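Local coordinates for cytolethal distending toxin protein C (Haemophilus ducreyi, PDB 1SR4), which pairs with CdtA in a ricin-like lectin heterodimer that probably binds target cells and delivers the genotoxic subunit CdtB, at the interface of chains B and A. Sequence-based numbering; all coordinates share one arbitrary frame. Chains: chain A, cytolethal distending toxin protein C; chain B, Cytolethal distending toxin subunit A.

Contact 1: the interface of chains B and A. Residues chain B 201-204; chain A 99-102, 136, 143.
A:Asn101 meets B:Thr203 with its CG between its own backbone N and carbonyl carbon (chi1 61°), and a small second torsion (chi2 -15°) then sends OD1 towards the backbone of the B strand. B:Thr203 carries OG1 anti to its carbonyl carbon (chi1 -59°), which brings OG1 to a water that A:Asn101 ND2 also bonds, while its CG2 points to the carbonyl of A:Arg136. A:Asn101 grips B:Thr203 twice, once with its side chain and once with its backbone. The B:Thr203 N-H reaches A:Asn101 OD1 at 2.8 Å in an almost straight bond, although the donor stands well above the plane of the side-chain carbonyl. The main-chain N of A:Asn101 in turn donates to B:Thr203 O at 2.9 Å. The shared water lies 3.1 Å from A:Asn101 ND2, holding the carboxamide's other branch, and also bonds to B:Glu201 O, although B:Glu201 is poorly ordered. One residue on, B:Ala204 N gives its hydrogen to A:Arg136 O at 3.0 Å. B:Ala202 makes the apolar part: its methyl CB packs 3.5 Å from CD of the extended A:Gln143 side chain and also touches A:Thr100 and A:Thr102. Those two threonines are tied by a bond from A:Thr102 N to A:Thr100 OG1. In the fold, the short B strand 202-203, near the C-terminus of CdtA, lies against the loop following A strand 95-99, with an antiparallel bridge between B:Ala204 and A:Thr100.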
# COMPACT_ATOMS: atom_id res chain seq x y z
N GLU B 201 -10.52 -3.96 -17.48
CA GLU B 201 -11.75 -4.50 -16.90
C GLU B 201 -11.26 -5.09 -15.58
O GLU B 201 -10.21 -5.75 -15.54
CB GLU B 201 -12.33 -5.62 -17.76
CG GLU B 201 -12.96 -5.14 -19.06
CD GLU B 201 -14.45 -4.91 -18.92
OE1 GLU B 201 -15.17 -5.83 -18.46
OE2 GLU B 201 -14.91 -3.81 -19.28
N ALA B 202 -12.01 -4.85 -14.51
CA ALA B 202 -11.64 -5.31 -13.17
C ALA B 202 -12.56 -6.44 -12.72
O ALA B 202 -13.74 -6.43 -13.02
CB ALA B 202 -11.75 -4.14 -12.18
N THR B 203 -12.00 -7.41 -12.01
CA THR B 203 -12.79 -8.53 -11.53
C THR B 203 -12.86 -8.40 -10.01
O THR B 203 -11.83 -8.28 -9.35
CB THR B 203 -12.13 -9.89 -11.92
OG1 THR B 203 -12.00 -9.97 -13.35
CG2 THR B 203 -12.98 -11.07 -11.43
N ALA B 204 -14.08 -8.39 -9.45
CA ALA B 204 -14.26 -8.29 -8.00
C ALA B 204 -13.71 -9.54 -7.31
O ALA B 204 -13.93 -10.66 -7.78
CB ALA B 204 -15.75 -8.12 -7.66
N PRO A 99 -13.24 -4.83 -3.20
CA PRO A 99 -11.92 -4.86 -3.84
C PRO A 99 -11.94 -5.64 -5.15
O PRO A 99 -12.83 -6.47 -5.38
CB PRO A 99 -11.03 -5.52 -2.78
CG PRO A 99 -11.96 -6.50 -2.12
CD PRO A 99 -13.29 -5.72 -2.02
N THR A 100 -10.96 -5.38 -6.01
CA THR A 100 -10.85 -6.04 -7.31
C THR A 100 -9.40 -6.48 -7.56
O THR A 100 -8.50 -6.14 -6.78
CB THR A 100 -11.22 -5.10 -8.47
OG1 THR A 100 -10.21 -4.10 -8.61
CG2 THR A 100 -12.55 -4.44 -8.22
N ASN A 101 -9.18 -7.21 -8.65
CA ASN A 101 -7.83 -7.66 -8.98
C ASN A 101 -6.96 -6.55 -9.55
O ASN A 101 -5.78 -6.79 -9.87
CB ASN A 101 -7.86 -8.85 -9.96
CG ASN A 101 -8.53 -8.53 -11.31
OD1 ASN A 101 -9.22 -7.52 -11.47
ND2 ASN A 101 -8.32 -9.42 -12.29
N THR A 102 -7.50 -5.34 -9.69
CA THR A 102 -6.67 -4.25 -10.22
C THR A 102 -6.34 -3.15 -9.21
O THR A 102 -5.47 -2.31 -9.47
CB THR A 102 -7.31 -3.52 -11.42
OG1 THR A 102 -8.41 -2.72 -10.96
CG2 THR A 102 -7.80 -4.52 -12.47
N ARG A 136 -17.05 -11.47 -10.75
CA ARG A 136 -17.59 -10.94 -11.99
C ARG A 136 -16.68 -9.81 -12.46
O ARG A 136 -15.97 -9.19 -11.65
CB ARG A 136 -19.02 -10.44 -11.79
CG ARG A 136 -20.05 -11.57 -11.61
CD ARG A 136 -21.37 -11.06 -11.05
NE ARG A 136 -21.93 -9.94 -11.82
CZ ARG A 136 -22.84 -9.10 -11.34
NH1 ARG A 136 -23.29 -9.25 -10.10
NH2 ARG A 136 -23.31 -8.11 -12.09
N GLN A 143 -15.95 1.31 -11.87
CA GLN A 143 -14.72 1.40 -11.10
C GLN A 143 -14.37 2.75 -10.53
O GLN A 143 -14.52 3.77 -11.19
CB GLN A 143 -13.57 0.92 -11.97
CG GLN A 143 -13.74 -0.49 -12.54
CD GLN A 143 -12.53 -0.89 -13.34
OE1 GLN A 143 -11.40 -0.55 -12.98
NE2 GLN A 143 -12.74 -1.63 -14.43
O HOH W 1 -10.05 -8.61 -14.74

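Contact 2: the interface of chains B and A. Residues chain B 64, 68, 194-197; chain A 23, 25, 28, 147-148.
Between the two ricin-type beta-trefoil subunits, B:Met64 and B:Tyr194 of CdtA pack against A:Arg23, A:Leu147 and A:Pro148 of CdtC. The tight part is apolar. B:Met64 holds CG anti to its backbone N (chi1 179°) and bends only at its last torsion, bringing SD to 3.9 Å from A:Leu147 CD1 and equally near A:Arg23 CD; it crosses the leucine at about a right angle. The same sulfur lies in plane at the edge of the B:Tyr194 ring. The other leucine branch, CD2, sits 4.0 Å from B:Ala196 CB. A:Pro148 is raised off one side of the tyrosine ring plane but displaced outward past the CD1 rim, its CD 3.9 Å from B:Tyr194 CD1; the two side chains run in opposite directions. Further along, A:Leu25 CD1 packs 3.7 Å from B:Pro197 CB, the two side chains running crosswise. The A:Ala28 methyl CB rests 3.6 Å from B:Gly68 CA, where a glycine brings bare backbone up to the methyl.

The pairing of A:Arg23 with B:Tyr194 is looser. The arginine, extended from CG to NE, brings its guanidinium to the CE2 side of the ring with the planes 43° apart, too tilted for a flat stack. Its NH2 makes a weak, strongly bent hydrogen bond to the phenol OH at 3.2 Å. The firmer hold comes from its own chain: A:Arg23 NH1 donates to A:Ala28 O at 2.8 Å, and that acceptor lies close to the guanidinium plane, which should limit rotation of the group.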
# COMPACT_ATOMS: atom_id res chain seq x y z
N MET B 64 -1.29 8.75 -12.94
CA MET B 64 -2.35 9.72 -13.20
C MET B 64 -2.03 11.11 -12.66
O MET B 64 -1.66 11.25 -11.49
CB MET B 64 -3.66 9.22 -12.56
CG MET B 64 -4.85 10.18 -12.74
SD MET B 64 -6.32 9.77 -11.73
CE MET B 64 -6.89 8.21 -12.44
N GLY B 68 -6.40 13.97 -13.96
CA GLY B 68 -6.89 12.68 -14.42
C GLY B 68 -6.18 12.12 -15.65
O GLY B 68 -6.45 10.98 -16.07
N TYR B 194 -0.41 10.36 -9.23
CA TYR B 194 -0.96 9.34 -8.34
C TYR B 194 -0.64 7.96 -8.92
O TYR B 194 -0.66 7.76 -10.14
CB TYR B 194 -2.48 9.45 -8.20
CG TYR B 194 -3.04 10.86 -8.07
CD1 TYR B 194 -2.55 11.75 -7.10
CD2 TYR B 194 -4.07 11.29 -8.90
CE1 TYR B 194 -3.11 13.05 -6.97
CE2 TYR B 194 -4.62 12.58 -8.78
CZ TYR B 194 -4.14 13.45 -7.81
OH TYR B 194 -4.70 14.71 -7.70
N LEU B 195 -0.35 7.02 -8.03
CA LEU B 195 -0.10 5.64 -8.43
C LEU B 195 -1.52 5.10 -8.44
O LEU B 195 -2.13 4.90 -7.39
CB LEU B 195 0.79 4.96 -7.37
CG LEU B 195 2.15 5.69 -7.27
CD1 LEU B 195 2.97 5.22 -6.09
CD2 LEU B 195 2.90 5.47 -8.56
N ALA B 196 -2.06 4.86 -9.64
CA ALA B 196 -3.46 4.47 -9.79
C ALA B 196 -3.73 3.12 -10.46
O ALA B 196 -2.83 2.52 -11.06
CB ALA B 196 -4.21 5.61 -10.59
N PRO B 197 -4.98 2.63 -10.37
CA PRO B 197 -5.31 1.34 -11.00
C PRO B 197 -5.16 1.49 -12.51
O PRO B 197 -5.32 2.58 -13.06
CB PRO B 197 -6.79 1.12 -10.61
CG PRO B 197 -6.97 1.96 -9.35
CD PRO B 197 -6.16 3.20 -9.69
N ARG A 23 -12.36 9.21 -7.28
CA ARG A 23 -12.48 9.45 -8.70
C ARG A 23 -13.02 8.27 -9.51
O ARG A 23 -12.65 7.13 -9.28
CB ARG A 23 -11.11 9.83 -9.31
CG ARG A 23 -10.47 11.11 -8.80
CD ARG A 23 -9.10 11.28 -9.43
NE ARG A 23 -8.37 12.45 -8.93
CZ ARG A 23 -8.26 13.61 -9.57
NH1 ARG A 23 -8.84 13.78 -10.76
NH2 ARG A 23 -7.57 14.61 -9.03
N LEU A 25 -12.92 5.92 -12.51
CA LEU A 25 -11.80 5.60 -13.38
C LEU A 25 -12.15 5.83 -14.83
O LEU A 25 -11.27 5.83 -15.70
CB LEU A 25 -11.34 4.16 -13.17
CG LEU A 25 -10.74 3.91 -11.79
CD1 LEU A 25 -9.96 2.59 -11.83
CD2 LEU A 25 -9.81 5.06 -11.40
N ALA A 28 -12.37 10.14 -14.47
CA ALA A 28 -11.23 10.68 -13.72
C ALA A 28 -11.63 11.92 -12.91
O ALA A 28 -10.78 12.56 -12.31
CB ALA A 28 -10.08 11.04 -14.66
N LEU A 147 -7.97 7.63 -4.15
CA LEU A 147 -6.65 8.22 -4.37
C LEU A 147 -6.24 9.38 -3.47
O LEU A 147 -7.03 9.88 -2.67
CB LEU A 147 -6.59 8.68 -5.84
CG LEU A 147 -6.80 7.57 -6.89
CD1 LEU A 147 -7.19 8.15 -8.24
CD2 LEU A 147 -5.52 6.76 -7.02
N PRO A 148 -4.96 9.81 -3.58
CA PRO A 148 -4.50 10.93 -2.75
C PRO A 148 -5.44 12.12 -3.02
O PRO A 148 -5.99 12.26 -4.11
CB PRO A 148 -3.07 11.17 -3.26
CG PRO A 148 -2.62 9.77 -3.69
CD PRO A 148 -3.87 9.26 -4.41

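Contact 1 and contact 2 lie about 15 Å apart, measured between the centres of their C-alpha atoms, on one CdtA–CdtC interface. No residue is common to both, but the chain joins them closely: in CdtA strand 193-196 and B:Pro197 lead within a few residues to strand 202-203, and in CdtC A:Gln143 immediately precedes strand 144-147. Contact 1 relies mainly on backbone and asparagine hydrogen bonds, contact 2 mainly on apolar packing, so they are likely to complement each other in setting how the two lectin-like subunits are oriented within the heterotrimer with CdtB.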